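PDB 2RIL: antibiotic biosynthesis monooxygenase from Shewanella loihica, which probably acts as a monooxygenase of the antibiotic biosynthesis monooxygenase (ABM) family, although its substrate is not known. Local coordinates for residues 3-7 and 59-65. Residues are numbered along the deposited sequence; the frame is centred on the assembly and turned at random.
Sequences SAPVT and VAIWQSE
Strands 6-12 and 56-62 run antiparallel and meet here at the start of one and the end of the other. Val6 and Trp62 form the hydrogen-bonded pair: Val6 N donates to Trp62 O (3.0 Å) and Trp62 N to Val6 O (2.9 Å). Thr7 and Ile61 follow as a non-hydrogen-bonded pair, CA to CA 4.6 Å, with Thr7 CA 3.2 Å from Ala60 O. These are the central strands of the four-stranded antiparallel sheet of a dimeric alpha-beta barrel, and His45 and Ile48 of the second subunit pack on Thr7 and Val6. Before Val6 the ladder ends, as Pro5 N carries no hydrogen; one water then accepts from Ala4 N (3.3 Å) and Glu65 N (2.9 Å). Ala4 O and Pro5 O accept from Arg95, while Ser64, N-cap of helix 65-79, accepts from Asp67 N through OG (chi1 p). Glu65 OE1 is hydrogen-bonded to Tyr69 OH. Val6 (m) sets CG1 3.6 Å from Glu65 CG and CG2 3.9 Å from Trp62 CB; oppositely, Thr7 CG2 lies 3.4 Å from Val59 CG1.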
ATOM      1  N   SER A   3      11.310 -18.238   7.665  1.00 11.72           N
ATOM      2  CA  SER A   3      10.362 -17.190   7.919  1.00 11.39           C
ATOM      3  C   SER A   3      11.060 -15.849   8.075  1.00 11.43           C
ATOM      4  O   SER A   3      12.216 -15.783   8.466  1.00 11.79           O
ATOM      5  CB  SER A   3       9.603 -17.478   9.195  1.00 11.57           C
ATOM      6  OG  SER A   3       8.754 -18.615   9.027  1.00 11.88           O
ATOM      7  N   ALA A   4      10.324 -14.783   7.786  1.00 10.78           N
ATOM      8  CA  ALA A   4      10.758 -13.412   7.971  1.00 10.51           C
ATOM      9  C   ALA A   4       9.508 -12.546   7.994  1.00 10.40           C
ATOM     10  O   ALA A   4       8.489 -12.970   7.470  1.00 10.41           O
ATOM     11  CB  ALA A   4      11.683 -12.979   6.833  1.00 11.49           C
ATOM     12  N   PRO A   5       9.573 -11.368   8.623  1.00 11.09           N
ATOM     13  CA  PRO A   5       8.431 -10.457   8.646  1.00  9.64           C
ATOM     14  C   PRO A   5       7.931 -10.175   7.247  1.00  9.06           C
ATOM     15  O   PRO A   5       8.716 -10.121   6.275  1.00 11.36           O
ATOM     16  CB  PRO A   5       8.986  -9.200   9.332  1.00 11.07           C
ATOM     17  CG  PRO A   5      10.062  -9.730  10.228  1.00 11.46           C
ATOM     18  CD  PRO A   5      10.701 -10.813   9.395  1.00 12.04           C
ATOM     19  N   VAL A   6       6.612 -10.079   7.132  0.50  8.54           N
ATOM     20  CA  VAL A   6       5.939  -9.799   5.864  0.50  8.44           C
ATOM     21  C   VAL A   6       4.971  -8.647   6.049  0.50  7.51           C
ATOM     22  O   VAL A   6       4.560  -8.321   7.173  0.50  6.87           O
ATOM     23  CB  VAL A   6       5.147 -11.016   5.274  0.50  9.39           C
ATOM     24  CG1 VAL A   6       6.096 -12.162   4.925  0.50  9.90           C
ATOM     25  CG2 VAL A   6       4.049 -11.508   6.219  0.50  9.93           C
ATOM     26  N   THR A   7       4.590  -8.044   4.932  1.00  6.75           N
ATOM     27  CA  THR A   7       3.644  -6.952   4.925  1.00  6.93           C
ATOM     28  C   THR A   7       2.419  -7.368   4.161  1.00  6.89           C
ATOM     29  O   THR A   7       2.526  -7.784   3.009  1.00  8.12           O
ATOM     30  CB  THR A   7       4.244  -5.718   4.266  1.00  7.32           C
ATOM     31  OG1 THR A   7       5.428  -5.349   4.991  1.00  9.87           O
ATOM     32  CG2 THR A   7       3.250  -4.549   4.262  1.00  8.19           C
ATOM     33  N   VAL A  59      -2.115  -1.505   5.470  1.00  5.85           N
ATOM     34  CA  VAL A  59      -0.752  -2.002   5.410  1.00  6.49           C
ATOM     35  C   VAL A  59      -0.416  -2.551   6.790  1.00  6.87           C
ATOM     36  O   VAL A  59      -0.284  -1.782   7.722  1.00  8.10           O
ATOM     37  CB  VAL A  59       0.235  -0.917   4.991  1.00  6.72           C
ATOM     38  CG1 VAL A  59       1.662  -1.553   4.815  1.00  7.83           C
ATOM     39  CG2 VAL A  59      -0.146  -0.217   3.667  1.00  8.39           C
ATOM     40  N   ALA A  60      -0.316  -3.877   6.906  1.00  7.93           N
ATOM     41  CA  ALA A  60      -0.098  -4.548   8.203  1.00  7.75           C
ATOM     42  C   ALA A  60       1.188  -5.342   8.173  1.00  7.27           C
ATOM     43  O   ALA A  60       1.573  -5.850   7.124  1.00  8.55           O
ATOM     44  CB  ALA A  60      -1.233  -5.499   8.497  1.00  8.28           C
ATOM     45  N   ILE A  61       1.826  -5.467   9.324  0.50  7.46           N
ATOM     46  CA  ILE A  61       3.063  -6.200   9.449  0.50  7.24           C
ATOM     47  C   ILE A  61       2.811  -7.434  10.315  0.50  7.34           C
ATOM     48  O   ILE A  61       2.183  -7.352  11.392  0.50  7.45           O
ATOM     49  CB  ILE A  61       4.175  -5.378  10.092  0.50  7.96           C
ATOM     50  CG1 ILE A  61       4.187  -3.964   9.521  0.50  8.47           C
ATOM     51  CG2 ILE A  61       5.531  -6.104   9.889  0.50  8.82           C
ATOM     52  CD1 ILE A  61       4.732  -3.915   8.167  0.50 10.30           C
ATOM     53  N   TRP A  62       3.273  -8.569   9.813  1.00  6.90           N
ATOM     54  CA  TRP A  62       3.157  -9.856  10.481  1.00  7.13           C
ATOM     55  C   TRP A  62       4.557 -10.456  10.674  1.00  7.09           C
ATOM     56  O   TRP A  62       5.441 -10.270   9.844  1.00  7.80           O
ATOM     57  CB  TRP A  62       2.292 -10.808   9.650  1.00  8.71           C
ATOM     58  CG  TRP A  62       0.860 -10.457   9.678  1.00  8.43           C
ATOM     59  CD1 TRP A  62       0.216  -9.480   8.953  1.00  8.41           C
ATOM     60  CD2 TRP A  62      -0.112 -11.000  10.564  1.00  7.81           C
ATOM     61  NE1 TRP A  62      -1.085  -9.409   9.307  1.00  9.79           N
ATOM     62  CE2 TRP A  62      -1.330 -10.359  10.277  1.00  8.73           C
ATOM     63  CE3 TRP A  62      -0.084 -12.025  11.525  1.00  8.72           C
ATOM     64  CZ2 TRP A  62      -2.497 -10.693  10.927  1.00 10.05           C
ATOM     65  CZ3 TRP A  62      -1.245 -12.337  12.159  1.00  9.91           C
ATOM     66  CH2 TRP A  62      -2.430 -11.679  11.859  1.00  9.23           C
ATOM     67  N   GLN A  63       4.715 -11.242  11.725  1.00  8.42           N
ATOM     68  CA  GLN A  63       6.015 -11.838  12.001  1.00  9.37           C
ATOM     69  C   GLN A  63       6.489 -12.841  10.941  1.00  9.12           C
ATOM     70  O   GLN A  63       7.688 -13.030  10.733  1.00  9.72           O
ATOM     71  CB  GLN A  63       5.926 -12.544  13.341  1.00 11.15           C
ATOM     72  CG  GLN A  63       7.269 -13.056  13.832  1.00 12.58           C
ATOM     73  CD  GLN A  63       8.152 -11.888  14.332  1.00 17.76           C
ATOM     74  OE1 GLN A  63       7.737 -11.125  15.239  1.00 21.91           O
ATOM     75  NE2 GLN A  63       9.341 -11.715  13.727  1.00 20.71           N
ATOM     76  N   SER A  64       5.540 -13.506  10.267  1.00  8.66           N
ATOM     77  CA  SER A  64       5.846 -14.474   9.226  1.00  8.39           C
ATOM     78  C   SER A  64       4.671 -14.707   8.352  1.00  8.53           C
ATOM     79  O   SER A  64       3.523 -14.437   8.753  1.00  8.49           O
ATOM     80  CB  SER A  64       6.232 -15.825   9.869  1.00  8.40           C
ATOM     81  OG  SER A  64       5.165 -16.402  10.577  1.00  9.74           O
ATOM     82  N   GLU A  65       4.954 -15.265   7.176  1.00  9.12           N
ATOM     83  CA  GLU A  65       3.901 -15.726   6.278  1.00 10.49           C
ATOM     84  C   GLU A  65       3.015 -16.754   6.995  1.00 10.03           C
ATOM     85  O   GLU A  65       1.776 -16.693   6.880  1.00  9.42           O
ATOM     86  CB  GLU A  65       4.489 -16.398   5.024  1.00 11.77           C
ATOM     87  CG  GLU A  65       5.062 -15.488   4.003  1.00 14.25           C
ATOM     88  CD  GLU A  65       5.629 -16.236   2.807  1.00 16.72           C
ATOM     89  OE1 GLU A  65       4.886 -17.005   2.197  1.00 21.22           O
ATOM     90  OE2 GLU A  65       6.805 -16.045   2.492  1.00 26.08           O
TER
HETATM   91  O   HOH W   1       7.642 -16.019   6.383  1.00 15.08           O